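Lysyl oxidase (Pichia pastoris, PDB 1W7C) probably catalyses the oxidative deamination of primary amines, lysyl side chains among them, using copper and a topaquinone formed in its own chain. Local coordinates at residues Leu33-Ser38 against Leu100-Leu105; Gly161-Pro166 against Thr207-Lys212; Gly290-Tyr295 against Gln423-Asn428; His353-Asp358 against Glu593-Ala598. One frame throughout, in Å; residues are numbered along the deposited sequence. Where two conformers were deposited one is given.

Contact 1 (Leu33-Ser38 against Leu100-Leu105)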
loop_
_atom_site.group_PDB
_atom_site.type_symbol
_atom_site.label_atom_id
_atom_site.label_comp_id
_atom_site.label_asym_id
_atom_site.label_seq_id
_atom_site.Cartn_x
_atom_site.Cartn_y
_atom_site.Cartn_z
ATOM N N LEU A 33 -25.200 29.785 -23.435
ATOM C CA LEU A 33 -24.615 29.930 -24.769
ATOM C C LEU A 33 -25.440 30.929 -25.584
ATOM O O LEU A 33 -24.904 31.769 -26.307
ATOM C CB LEU A 33 -24.551 28.555 -25.451
ATOM C CG LEU A 33 -23.821 28.429 -26.785
ATOM C CD1 LEU A 33 -22.388 28.804 -26.684
ATOM C CD2 LEU A 33 -23.939 27.014 -27.281
ATOM N N ASP A 34 -26.758 30.849 -25.441
ATOM C CA ASP A 34 -27.675 31.753 -26.146
ATOM C C ASP A 34 -27.409 33.203 -25.726
ATOM O O ASP A 34 -27.386 34.117 -26.563
ATOM C CB ASP A 34 -29.141 31.388 -25.872
ATOM C CG ASP A 34 -29.606 30.119 -26.590
ATOM O OD1 ASP A 34 -28.913 29.567 -27.489
ATOM O OD2 ASP A 34 -30.706 29.604 -26.307
ATOM N N LEU A 35 -27.197 33.417 -24.428
ATOM C CA LEU A 35 -26.966 34.775 -23.911
ATOM C C LEU A 35 -25.620 35.309 -24.370
ATOM O O LEU A 35 -25.503 36.487 -24.705
ATOM C CB LEU A 35 -27.075 34.809 -22.391
ATOM C CG LEU A 35 -26.983 36.187 -21.726
ATOM C CD1 LEU A 35 -28.040 37.131 -22.266
ATOM C CD2 LEU A 35 -27.088 36.048 -20.210
ATOM N N LEU A 36 -24.618 34.444 -24.425
ATOM C CA LEU A 36 -23.319 34.842 -24.938
ATOM C C LEU A 36 -23.461 35.252 -26.411
ATOM O O LEU A 36 -22.895 36.272 -26.814
ATOM C CB LEU A 36 -22.284 33.723 -24.760
ATOM C CG LEU A 36 -21.857 33.461 -23.324
ATOM C CD1 LEU A 36 -21.013 32.228 -23.283
ATOM C CD2 LEU A 36 -21.063 34.623 -22.737
ATOM N N HIS A 37 -24.232 34.486 -27.179
ATOM C CA HIS A 37 -24.411 34.778 -28.605
ATOM C C HIS A 37 -25.154 36.102 -28.839
ATOM O O HIS A 37 -24.940 36.760 -29.869
ATOM C CB HIS A 37 -25.146 33.637 -29.322
ATOM C CG HIS A 37 -24.247 32.602 -29.917
ATOM N ND1 HIS A 37 -23.719 32.721 -31.186
ATOM C CD2 HIS A 37 -23.762 31.438 -29.413
ATOM C CE1 HIS A 37 -22.977 31.660 -31.450
ATOM N NE2 HIS A 37 -22.995 30.862 -30.395
ATOM N N SER A 38 -26.043 36.478 -27.919
ATOM C CA SER A 38 -26.807 37.718 -28.075
ATOM C C SER A 38 -26.028 38.933 -27.540
ATOM O O SER A 38 -26.300 40.058 -27.903
ATOM C CB SER A 38 -28.199 37.595 -27.442
ATOM O OG SER A 38 -28.135 37.551 -26.040
ATOM N N LEU A 100 -15.689 34.595 -17.604
ATOM C CA LEU A 100 -16.862 35.385 -17.346
ATOM C C LEU A 100 -17.852 34.579 -16.507
ATOM O O LEU A 100 -18.062 33.403 -16.749
ATOM C CB LEU A 100 -17.540 35.794 -18.673
ATOM C CG LEU A 100 -16.657 36.562 -19.672
ATOM C CD1 LEU A 100 -17.415 36.661 -20.988
ATOM C CD2 LEU A 100 -16.253 37.917 -19.179
ATOM N N LYS A 101 -18.443 35.246 -15.515
ATOM C CA LYS A 101 -19.522 34.692 -14.704
ATOM C C LYS A 101 -20.844 35.053 -15.346
ATOM O O LYS A 101 -21.081 36.231 -15.661
ATOM C CB LYS A 101 -19.457 35.254 -13.285
ATOM C CG LYS A 101 -20.589 34.797 -12.347
ATOM C CD LYS A 101 -20.360 35.376 -10.951
ATOM C CE LYS A 101 -21.644 35.717 -10.225
ATOM N NZ LYS A 101 -21.406 35.923 -8.758
ATOM N N VAL A 102 -21.679 34.045 -15.565
ATOM C CA VAL A 102 -23.032 34.252 -16.105
ATOM C C VAL A 102 -24.021 33.732 -15.088
ATOM O O VAL A 102 -24.034 32.553 -14.769
ATOM C CB VAL A 102 -23.266 33.564 -17.456
ATOM C CG1 VAL A 102 -24.659 33.899 -17.972
ATOM C CG2 VAL A 102 -22.188 33.965 -18.475
ATOM N N GLY A 103 -24.831 34.628 -14.557
ATOM C CA GLY A 103 -25.819 34.250 -13.576
ATOM C C GLY A 103 -26.498 35.438 -12.925
ATOM O O GLY A 103 -26.173 36.577 -13.229
ATOM N N PRO A 104 -27.461 35.182 -12.053
ATOM C CA PRO A 104 -27.909 33.824 -11.711
ATOM C C PRO A 104 -28.753 33.165 -12.803
ATOM O O PRO A 104 -29.247 33.837 -13.730
ATOM C CB PRO A 104 -28.750 34.045 -10.452
ATOM C CG PRO A 104 -29.274 35.446 -10.594
ATOM C CD PRO A 104 -28.196 36.213 -11.300
ATOM N N LEU A 105 -28.903 31.850 -12.679
ATOM C CA LEU A 105 -29.669 31.038 -13.593
ATOM C C LEU A 105 -30.886 30.479 -12.830
ATOM O O LEU A 105 -30.818 30.295 -11.605
ATOM C CB LEU A 105 -28.826 29.882 -14.114
ATOM C CG LEU A 105 -27.500 30.238 -14.784
ATOM C CD1 LEU A 105 -26.731 28.978 -15.208
ATOM C CD2 LEU A 105 -27.756 31.146 -15.982
#

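Contact 2 (Gly161-Pro166 against Thr207-Lys212)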
loop_
_atom_site.group_PDB
_atom_site.type_symbol
_atom_site.label_atom_id
_atom_site.label_comp_id
_atom_site.label_asym_id
_atom_site.label_seq_id
_atom_site.Cartn_x
_atom_site.Cartn_y
_atom_site.Cartn_z
ATOM N N GLY A 161 15.500 10.321 -45.452
ATOM C CA GLY A 161 16.903 9.956 -45.332
ATOM C C GLY A 161 17.334 9.623 -43.919
ATOM O O GLY A 161 18.049 8.655 -43.712
ATOM N N LEU A 162 16.921 10.435 -42.952
ATOM C CA LEU A 162 17.332 10.231 -41.561
ATOM C C LEU A 162 16.542 9.125 -40.867
ATOM O O LEU A 162 17.089 8.372 -40.079
ATOM C CB LEU A 162 17.188 11.539 -40.763
ATOM C CG LEU A 162 18.126 12.680 -41.212
ATOM C CD1 LEU A 162 17.840 13.953 -40.408
ATOM C CD2 LEU A 162 19.591 12.306 -41.091
ATOM N N ILE A 163 15.248 9.043 -41.165
ATOM C CA ILE A 163 14.310 8.222 -40.396
ATOM C C ILE A 163 14.032 6.867 -41.035
ATOM O O ILE A 163 13.813 5.897 -40.328
ATOM C CB ILE A 163 13.002 9.029 -40.132
ATOM C CG1 ILE A 163 13.339 10.258 -39.291
ATOM C CG2 ILE A 163 11.940 8.170 -39.426
ATOM C CD1 ILE A 163 12.254 11.308 -39.218
ATOM N N GLY A 164 14.004 6.819 -42.365
ATOM C CA GLY A 164 13.839 5.574 -43.090
ATOM C C GLY A 164 12.449 5.328 -43.645
ATOM O O GLY A 164 12.228 4.324 -44.312
ATOM N N VAL A 165 11.511 6.233 -43.379
ATOM C CA VAL A 165 10.175 6.151 -43.961
ATOM C C VAL A 165 9.812 7.539 -44.489
ATOM O O VAL A 165 10.356 8.535 -44.018
ATOM C CB VAL A 165 9.110 5.667 -42.915
ATOM C CG1 VAL A 165 9.502 4.314 -42.298
ATOM C CG2 VAL A 165 8.904 6.724 -41.821
ATOM N N PRO A 166 8.915 7.625 -45.470
ATOM C CA PRO A 166 8.512 8.937 -45.986
ATOM C C PRO A 166 7.630 9.697 -44.988
ATOM O O PRO A 166 7.116 9.129 -44.017
ATOM C CB PRO A 166 7.736 8.593 -47.257
ATOM C CG PRO A 166 7.217 7.240 -47.024
ATOM C CD PRO A 166 8.252 6.524 -46.191
ATOM N N THR A 207 11.554 9.140 -33.246
ATOM C CA THR A 207 12.611 9.073 -34.277
ATOM C C THR A 207 13.942 9.714 -33.930
ATOM O O THR A 207 14.924 9.481 -34.627
ATOM C CB THR A 207 12.130 9.738 -35.562
ATOM O OG1 THR A 207 11.872 11.130 -35.332
ATOM C CG2 THR A 207 10.816 9.123 -36.047
ATOM N N GLY A 208 13.974 10.562 -32.915
ATOM C CA GLY A 208 15.164 11.351 -32.617
ATOM C C GLY A 208 15.376 12.517 -33.554
ATOM O O GLY A 208 16.439 13.144 -33.532
ATOM N N PHE A 209 14.366 12.839 -34.371
ATOM C CA PHE A 209 14.421 14.069 -35.164
ATOM C C PHE A 209 13.653 15.161 -34.435
ATOM O O PHE A 209 12.485 14.982 -34.122
ATOM C CB PHE A 209 13.820 13.858 -36.544
ATOM C CG PHE A 209 13.956 15.053 -37.421
ATOM C CD1 PHE A 209 15.130 15.288 -38.078
ATOM C CD2 PHE A 209 12.946 16.000 -37.501
ATOM C CE1 PHE A 209 15.280 16.396 -38.851
ATOM C CE2 PHE A 209 13.104 17.138 -38.276
ATOM C CZ PHE A 209 14.273 17.330 -38.945
ATOM N N PHE A 210 14.305 16.278 -34.159
ATOM C CA PHE A 210 13.720 17.366 -33.377
ATOM C C PHE A 210 13.761 18.689 -34.145
ATOM O O PHE A 210 14.528 18.867 -35.088
ATOM C CB PHE A 210 14.485 17.533 -32.056
ATOM C CG PHE A 210 14.613 16.245 -31.267
ATOM C CD1 PHE A 210 15.785 15.512 -31.307
ATOM C CD2 PHE A 210 13.521 15.721 -30.569
ATOM C CE1 PHE A 210 15.881 14.310 -30.630
ATOM C CE2 PHE A 210 13.633 14.535 -29.864
ATOM C CZ PHE A 210 14.790 13.820 -29.909
ATOM N N PHE A 211 12.956 19.628 -33.687
ATOM C CA PHE A 211 12.911 20.946 -34.251
ATOM C C PHE A 211 12.414 21.960 -33.230
ATOM O O PHE A 211 11.890 21.605 -32.178
ATOM C CB PHE A 211 12.047 20.977 -35.530
ATOM C CG PHE A 211 10.715 20.325 -35.373
ATOM C CD1 PHE A 211 9.619 21.042 -34.912
ATOM C CD2 PHE A 211 10.539 18.990 -35.711
ATOM C CE1 PHE A 211 8.380 20.418 -34.741
ATOM C CE2 PHE A 211 9.322 18.369 -35.545
ATOM C CZ PHE A 211 8.230 19.082 -35.080
ATOM N N LYS A 212 12.598 23.224 -33.576
ATOM C CA LYS A 212 12.246 24.353 -32.729
ATOM C C LYS A 212 11.708 25.443 -33.616
ATOM O O LYS A 212 12.301 25.753 -34.644
ATOM C CB LYS A 212 13.453 24.870 -31.954
ATOM C CG LYS A 212 13.125 25.962 -30.930
ATOM C CD LYS A 212 14.391 26.621 -30.397
ATOM C CE LYS A 212 14.083 27.689 -29.377
ATOM N NZ LYS A 212 15.282 28.437 -28.901
#

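Contact 3 (Gly290-Tyr295 against Gln423-Asn428)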
loop_
_atom_site.group_PDB
_atom_site.type_symbol
_atom_site.label_atom_id
_atom_site.label_comp_id
_atom_site.label_asym_id
_atom_site.label_seq_id
_atom_site.Cartn_x
_atom_site.Cartn_y
_atom_site.Cartn_z
ATOM N N GLY A 290 -28.075 -9.209 -3.266
ATOM C CA GLY A 290 -28.264 -7.926 -3.899
ATOM C C GLY A 290 -27.375 -6.839 -3.334
ATOM O O GLY A 290 -26.473 -7.045 -2.498
ATOM N N ARG A 291 -27.623 -5.632 -3.817
ATOM C CA ARG A 291 -26.759 -4.472 -3.635
ATOM C C ARG A 291 -27.011 -3.829 -2.278
ATOM O O ARG A 291 -28.150 -3.725 -1.813
ATOM C CB ARG A 291 -27.088 -3.512 -4.741
ATOM C CG ARG A 291 -26.280 -2.230 -4.722
ATOM C CD ARG A 291 -26.763 -1.228 -5.718
ATOM N NE ARG A 291 -26.473 -1.613 -7.089
ATOM C CZ ARG A 291 -26.815 -0.871 -8.145
ATOM N NH1 ARG A 291 -27.540 0.216 -7.967
ATOM N NH2 ARG A 291 -26.471 -1.234 -9.379
ATOM N N ARG A 292 -25.925 -3.375 -1.654
ATOM C CA ARG A 292 -25.969 -2.859 -0.272
ATOM C C ARG A 292 -25.650 -1.368 -0.081
ATOM O O ARG A 292 -25.514 -0.907 1.056
ATOM C CB ARG A 292 -25.063 -3.710 0.648
ATOM C CG ARG A 292 -25.285 -5.208 0.492
ATOM C CD ARG A 292 -24.801 -6.074 1.595
ATOM N NE ARG A 292 -23.486 -5.622 2.064
ATOM C CZ ARG A 292 -23.119 -5.543 3.338
ATOM N NH1 ARG A 292 -23.889 -6.046 4.306
ATOM N NH2 ARG A 292 -21.958 -4.947 3.627
ATOM N N TRP A 293 -25.527 -0.653 -1.203
ATOM C CA TRP A 293 -25.438 0.796 -1.244
ATOM C C TRP A 293 -26.673 1.319 -1.976
ATOM O O TRP A 293 -27.282 0.634 -2.778
ATOM C CB TRP A 293 -24.126 1.267 -1.913
ATOM C CG TRP A 293 -23.875 0.718 -3.290
ATOM C CD1 TRP A 293 -23.212 -0.430 -3.601
ATOM C CD2 TRP A 293 -24.226 1.327 -4.552
ATOM N NE1 TRP A 293 -23.177 -0.608 -4.965
ATOM C CE2 TRP A 293 -23.802 0.443 -5.575
ATOM C CE3 TRP A 293 -24.918 2.489 -4.922
ATOM C CZ2 TRP A 293 -23.983 0.717 -6.918
ATOM C CZ3 TRP A 293 -25.096 2.758 -6.258
ATOM C CH2 TRP A 293 -24.646 1.867 -7.244
ATOM N N ALA A 294 -27.054 2.538 -1.646
ATOM C CA ALA A 294 -28.234 3.207 -2.196
ATOM C C ALA A 294 -27.842 4.542 -2.801
ATOM O O ALA A 294 -26.765 5.064 -2.544
ATOM C CB ALA A 294 -29.292 3.400 -1.125
ATOM N N TYR A 295 -28.727 5.119 -3.599
ATOM C CA TYR A 295 -28.422 6.390 -4.251
ATOM C C TYR A 295 -29.689 7.109 -4.656
ATOM O O TYR A 295 -30.769 6.502 -4.775
ATOM C CB TYR A 295 -27.522 6.202 -5.477
ATOM C CG TYR A 295 -28.218 5.542 -6.638
ATOM C CD1 TYR A 295 -28.622 6.272 -7.755
ATOM C CD2 TYR A 295 -28.476 4.187 -6.616
ATOM C CE1 TYR A 295 -29.276 5.670 -8.804
ATOM C CE2 TYR A 295 -29.179 3.550 -7.663
ATOM C CZ TYR A 295 -29.571 4.299 -8.748
ATOM O OH TYR A 295 -30.205 3.703 -9.802
ATOM N N GLN A 423 -15.795 -9.138 8.797
ATOM C CA GLN A 423 -15.523 -9.011 7.364
ATOM C C GLN A 423 -15.217 -7.563 6.994
ATOM O O GLN A 423 -15.462 -6.634 7.756
ATOM C CB GLN A 423 -16.692 -9.549 6.518
ATOM C CG GLN A 423 -17.043 -10.966 6.786
ATOM C CD GLN A 423 -18.196 -11.392 5.931
ATOM O OE1 GLN A 423 -19.332 -11.216 6.321
ATOM N NE2 GLN A 423 -17.917 -11.917 4.756
ATOM N N ASN A 424 -14.704 -7.390 5.791
ATOM C CA ASN A 424 -14.222 -6.087 5.314
ATOM C C ASN A 424 -14.801 -5.731 3.935
ATOM O O ASN A 424 -14.082 -5.599 2.973
ATOM C CB ASN A 424 -12.690 -6.142 5.250
ATOM C CG ASN A 424 -12.007 -4.806 5.179
ATOM O OD1 ASN A 424 -12.601 -3.734 5.333
ATOM N ND2 ASN A 424 -10.677 -4.870 4.997
ATOM N N PRO A 425 -16.107 -5.526 3.872
ATOM C CA PRO A 425 -16.719 -4.939 2.674
ATOM C C PRO A 425 -16.411 -3.460 2.611
ATOM O O PRO A 425 -16.369 -2.785 3.628
ATOM C CB PRO A 425 -18.204 -5.143 2.912
ATOM C CG PRO A 425 -18.317 -5.025 4.415
ATOM C CD PRO A 425 -17.109 -5.764 4.930
ATOM N N THR A 426 -16.170 -2.966 1.409
ATOM C CA THR A 426 -15.842 -1.548 1.189
ATOM C C THR A 426 -16.686 -0.996 0.048
ATOM O O THR A 426 -17.012 -1.716 -0.907
ATOM C CB THR A 426 -14.367 -1.323 0.852
ATOM O OG1 THR A 426 -14.028 -2.106 -0.297
ATOM C CG2 THR A 426 -13.493 -1.721 2.011
ATOM N N LEU A 427 -17.054 0.264 0.156
ATOM C CA LEU A 427 -17.634 0.972 -0.991
ATOM C C LEU A 427 -16.497 1.547 -1.829
ATOM O O LEU A 427 -15.545 2.075 -1.297
ATOM C CB LEU A 427 -18.543 2.121 -0.557
ATOM C CG LEU A 427 -19.342 2.767 -1.669
ATOM C CD1 LEU A 427 -20.429 1.799 -2.143
ATOM C CD2 LEU A 427 -19.960 4.060 -1.236
ATOM N N ASN A 428 -16.652 1.473 -3.143
ATOM C CA ASN A 428 -15.617 1.869 -4.077
ATOM C C ASN A 428 -16.242 2.702 -5.171
ATOM O O ASN A 428 -17.246 2.283 -5.761
ATOM C CB ASN A 428 -14.977 0.618 -4.685
ATOM C CG ASN A 428 -14.212 -0.191 -3.675
ATOM O OD1 ASN A 428 -13.019 0.092 -3.454
ATOM N ND2 ASN A 428 -14.895 -1.090 -2.942
#

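Contact 4 (His353-Asp358 against Glu593-Ala598). With IMD (imidazole), chain P.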
loop_
_atom_site.group_PDB
_atom_site.type_symbol
_atom_site.label_atom_id
_atom_site.label_comp_id
_atom_site.label_asym_id
_atom_site.label_seq_id
_atom_site.Cartn_x
_atom_site.Cartn_y
_atom_site.Cartn_z
ATOM N N HIS A 353 11.561 19.120 -22.543
ATOM C CA HIS A 353 10.590 20.201 -22.542
ATOM C C HIS A 353 9.157 19.727 -22.325
ATOM O O HIS A 353 8.225 20.476 -22.558
ATOM C CB HIS A 353 10.711 21.010 -23.836
ATOM C CG HIS A 353 11.993 21.783 -23.924
ATOM N ND1 HIS A 353 12.963 21.520 -24.869
ATOM C CD2 HIS A 353 12.489 22.767 -23.131
ATOM C CE1 HIS A 353 13.987 22.338 -24.674
ATOM N NE2 HIS A 353 13.720 23.115 -23.636
ATOM N N THR A 354 8.985 18.502 -21.836
ATOM C CA THR A 354 7.654 17.997 -21.561
ATOM C C THR A 354 7.350 18.117 -20.080
ATOM O O THR A 354 8.001 17.483 -19.244
ATOM C CB THR A 354 7.568 16.525 -22.006
ATOM O OG1 THR A 354 7.730 16.433 -23.432
ATOM C CG2 THR A 354 6.188 15.963 -21.708
ATOM N N PHE A 355 6.326 18.914 -19.764
ATOM C CA PHE A 355 5.832 19.085 -18.395
ATOM C C PHE A 355 4.335 19.261 -18.518
ATOM O O PHE A 355 3.808 20.374 -18.477
ATOM C CB PHE A 355 6.509 20.326 -17.791
ATOM C CG PHE A 355 6.410 20.458 -16.273
ATOM C CD1 PHE A 355 7.373 21.183 -15.576
ATOM C CD2 PHE A 355 5.328 19.943 -15.558
ATOM C CE1 PHE A 355 7.299 21.360 -14.204
ATOM C CE2 PHE A 355 5.268 20.123 -14.184
ATOM C CZ PHE A 355 6.218 20.825 -13.527
ATOM N N TYR A 356 3.645 18.151 -18.736
ATOM C CA TYR A 356 2.205 18.187 -18.941
ATOM C C TYR A 356 1.448 18.630 -17.702
ATOM O O TYR A 356 1.743 18.171 -16.584
ATOM C CB TYR A 356 1.632 16.815 -19.370
ATOM C CG TYR A 356 2.149 16.291 -20.684
ATOM C CD1 TYR A 356 2.764 15.050 -20.765
ATOM C CD2 TYR A 356 2.061 17.054 -21.832
ATOM C CE1 TYR A 356 3.280 14.581 -21.947
ATOM C CE2 TYR A 356 2.543 16.575 -23.044
ATOM C CZ TYR A 356 3.177 15.359 -23.095
ATOM O OH TYR A 356 3.721 14.955 -24.297
ATOM N N SER A 357 0.413 19.436 -17.944
ATOM C CA SER A 357 -0.696 19.651 -17.029
ATOM C C SER A 357 -1.897 18.910 -17.570
ATOM O O SER A 357 -2.485 19.294 -18.574
ATOM C CB SER A 357 -1.034 21.130 -16.990
ATOM O OG SER A 357 -2.354 21.353 -16.464
ATOM N N ASP A 358 -2.294 17.818 -16.931
ATOM C CA ASP A 358 -3.351 17.006 -17.486
ATOM C C ASP A 358 -4.722 17.661 -17.383
ATOM O O ASP A 358 -5.587 17.391 -18.219
ATOM C CB ASP A 358 -3.320 15.605 -16.891
ATOM C CG ASP A 358 -2.313 14.720 -17.559
ATOM O OD1 ASP A 358 -1.846 15.042 -18.675
ATOM O OD2 ASP A 358 -1.904 13.699 -17.022
ATOM N N GLU A 593 6.421 28.653 -12.407
ATOM C CA GLU A 593 5.458 29.059 -11.390
ATOM C C GLU A 593 4.108 28.365 -11.524
ATOM O O GLU A 593 3.197 28.674 -10.771
ATOM C CB GLU A 593 5.235 30.573 -11.426
ATOM C CG GLU A 593 6.477 31.416 -11.248
ATOM C CD GLU A 593 7.145 31.344 -9.878
ATOM O OE1 GLU A 593 8.322 31.779 -9.784
ATOM O OE2 GLU A 593 6.521 30.832 -8.920
ATOM N N THR A 594 3.982 27.437 -12.478
ATOM C CA THR A 594 2.696 26.895 -12.849
ATOM C C THR A 594 2.201 25.732 -12.009
ATOM O O THR A 594 1.018 25.374 -12.111
ATOM C CB THR A 594 2.731 26.426 -14.284
ATOM O OG1 THR A 594 3.830 25.525 -14.447
ATOM C CG2 THR A 594 2.947 27.588 -15.278
ATOM N N GLN A 595 3.063 25.114 -11.217
ATOM C CA GLN A 595 2.778 23.859 -10.511
ATOM C C GLN A 595 3.488 23.843 -9.158
ATOM O O GLN A 595 4.068 22.826 -8.759
ATOM C CB GLN A 595 3.193 22.657 -11.344
ATOM C CG GLN A 595 2.606 22.613 -12.734
ATOM C CD GLN A 595 1.122 22.411 -12.770
ATOM O OE1 GLN A 595 0.465 22.244 -11.730
ATOM N NE2 GLN A 595 0.570 22.320 -13.997
ATOM N N ASN A 596 3.416 24.951 -8.420
ATOM C CA ASN A 596 4.227 25.121 -7.215
ATOM C C ASN A 596 3.804 24.302 -5.988
ATOM O O ASN A 596 4.489 24.263 -5.004
ATOM C CB ASN A 596 4.308 26.595 -6.861
ATOM C CG ASN A 596 5.180 27.395 -7.799
ATOM O OD1 ASN A 596 6.142 26.859 -8.377
ATOM N ND2 ASN A 596 4.920 28.709 -7.867
ATOM N N TRP A 597 2.659 23.626 -6.079
ATOM C CA TRP A 597 2.180 22.684 -5.080
ATOM C C TRP A 597 2.929 21.356 -5.085
ATOM O O TRP A 597 2.802 20.603 -4.130
ATOM C CB TRP A 597 0.676 22.379 -5.350
ATOM C CG TRP A 597 0.411 21.893 -6.734
ATOM C CD1 TRP A 597 0.134 22.680 -7.805
ATOM C CD2 TRP A 597 0.617 20.591 -7.229
ATOM N NE1 TRP A 597 0.103 21.926 -8.941
ATOM C CE2 TRP A 597 0.394 20.629 -8.608
ATOM C CE3 TRP A 597 0.900 19.350 -6.634
ATOM C CZ2 TRP A 597 0.466 19.491 -9.407
ATOM C CZ3 TRP A 597 0.937 18.215 -7.441
ATOM C CH2 TRP A 597 0.721 18.302 -8.802
ATOM N N ALA A 598 3.710 21.076 -6.137
ATOM C CA ALA A 598 4.216 19.714 -6.376
ATOM C C ALA A 598 5.592 19.430 -5.762
ATOM O O ALA A 598 6.161 18.391 -5.992
ATOM C CB ALA A 598 4.209 19.413 -7.852
HETATM N N1 IMD P . -0.149 12.495 -22.642
HETATM C C2 IMD P . -0.576 12.665 -21.361
HETATM N N3 IMD P . -0.883 13.989 -21.230
HETATM C C4 IMD P . -0.665 14.617 -22.401
HETATM C C5 IMD P . -0.190 13.678 -23.293
HETATM O O HOH W 1 2.336 22.304 -16.793
#

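Contact 1 (Leu33-Ser38 against Leu100-Leu105)
Leu-35 and Val-102 mark the closest approach of the two backbones, with their CA atoms 8.8 Å apart: the late turns of helix 26-39 lie over one face of strand 96-103. That spacing keeps the main chains from touching, and the gap is bridged by branched hydrocarbon side chains. Leu-35 sets CG anti to its backbone N (chi1 -175°), which sends the isobutyl group out over the strand. Its CD2 methyl meets CG1 of Val-102 at 3.9 Å, the two side chains running antiparallel as they pass. The other valine methyl serves the next helix residue: CG2 of Val-102 lies 4.5 Å from CD2 of Leu-36, a looser approach. Val-102 is therefore a fork, one prong for each of two consecutive leucines. Around it, Ile-113 of strand 112-115 touches both Leu-35 and Val-102, while Leu-36 also reaches Val-55 of strand 53-61. The helix is thus seated on the antiparallel sheet of the N2 domain, an arrangement far from the copper site. No hydrogen bond crosses between the segments, so what holds them together is apolar burial and dispersion, which depend on shape more than on direction.

Contact 2 (Gly161-Pro166 against Thr207-Lys212)
Methyl groups of Ile-163 and Thr-207 make the shortest apolar contact here, CG2 to CG2 at 3.7 Å, close to where the backbones approach to 6.4 Å between the CA atoms of the same two residues. Ile-163 also stretches its CD1 across the pair to within 4.0 Å of CB of Phe-209. The preceding residue, Leu-162, lays CD1 against the CD1 corner of the Phe-209 ring at 3.8 Å, the two side chains crossing at about a right angle. With chi1 at -175°, CG of the phenylalanine points opposite the backbone N, and the ring is lifted off the strand toward the helix. The polar part belongs to Thr-207. Its OG1 accepts the backbone N-H of Phe-209 at 3.2 Å, an ST turn spanning the corner at Gly-208, and donates to the carbonyl O of Cys-193, half of the disulfide with Cys-172. With an alanine here in place of the threonine, Phe-209 N and Cys-193 O would probably lose their hydroxyl partner and a gap would open beside CG2 of Ile-163. Helix 153-163 ends here, Gly-164 turning away with positive phi. The helix packs on strand 209-214 of a five-stranded antiparallel sheet, with Met-155 and Leu-159 also touching the Phe-209 side chain, Ile-195 of strand 187-195 touching Ile-163, and Tyr-230 of strand 224-230 beside Leu-162.

Contact 3 (Gly290-Tyr295 against Gln423-Asn428)
Trp-293 and Leu-427 form the tight half of this contact. The CD1 methyl of the leucine fits into the elbow where the indole leaves the main chain, 3.7 Å from CB and 3.8 Å from CG of Trp-293, the two side chains meeting at about a right angle. Trp-293 places CG between its own backbone N and carbonyl carbon (chi1 55°), a choice that stands the ring up from the chain, and Trp-304 of strand 301-304 packs against both partners. Toward the more open side, Arg-291, itself partly exposed, folds back over the indole: its CD methylene sits over the centre of one face of Trp-293, 3.4 Å above the plane, and CZ2 of Trp-293 lies over one face of the Arg-291 guanidinium, toward the rim of that group.

The other half, also buried, rests on fewer atoms. Arg-292, its chain bent at chi3, carries NH2 obliquely to CG of Pro-425 at 3.7 Å, a touch between a charged group and a proline ring that contributes no hydrogen bond. The guanidinium is held by other residues: NH2 makes a salt bridge to Glu-403 OE2, while NH1 pairs with Asp-278 OD1 and also bonds the carbonyl O of Arg-280, both of the second subunit. Pro-425 in turn packs on Ser-282 of that subunit. The Arg-292 and Pro-425 half thus lies at the dimer interface, on the large beta-sandwich enzyme domain characteristic of copper amine oxidases, where strand 418-433 meets the run of chain leading into strand 294-296.

Contact 4 (His353-Asp358 against Glu593-Ala598)
Gln-595 is the residue through which the 593-598 loop meets strand 355-357, inside the beta-sandwich enzyme domain of the copper amine oxidases. The loop opens with Glu-593, whose OE2 accepts an N-H from ND2 of Asn-596 at 2.9 Å, a bond across the turn; both groups also reach Asn-629. After Thr-594, Gln-595 bends at chi2 and lays CG against CE2 of Phe-355 at 3.9 Å, amide and ring planes 24° apart. Its NE2 passes 3.6 Å from CB of Ser-357; NE2 and Ser-357 OG both bond Glu-339 OE2, and a water donating to Phe-355 O takes a weak bond from the same NE2. Trp-597 fixes the amide's rotation, NE1 giving a 2.8 Å bond to Gln-595 OE1 in the carbonyl plane, and Ala-598 rests CB on the indole face. On the strand's side away from the loop, the Tyr-356 ring lies between CG2 of Thr-354 and a bound imidazole, probably from the crystallisation liquor, and its OH bonds Gln-463 OE1. With an alanine here, Gln-463 would probably lose its phenol partner and the imidazole the ring face beside it. Two residues on, Asp-358, the predicted proton acceptor, receives the imidazole N3-H on OD1 at 2.9 Å, nearly straight at 173°.

In the fold
Along the chain, contact 1 closes before contact 2 opens, and both precede contacts 3 and 4, whose segments alternate within the enzyme domain. Contacts 1 and 2 each seat a helix on a separate antiparallel sheet of the N-terminal part, their centres about 48 Å apart. Contacts 2 and 3 lie on opposite sides of the chain's centre, about 54 Å between centres. Contact 4 is the innermost, nearest the copper; contact 2 comes within about 7 Å of it, nearest atoms, without touching. Phe-210, next to the contact 2 phenylalanine, reaches the loop 348-350 just before 353-358, tying that small domain to the active-site neighbourhood, while contact 3, and His-353 of contact 4, reach the second subunit.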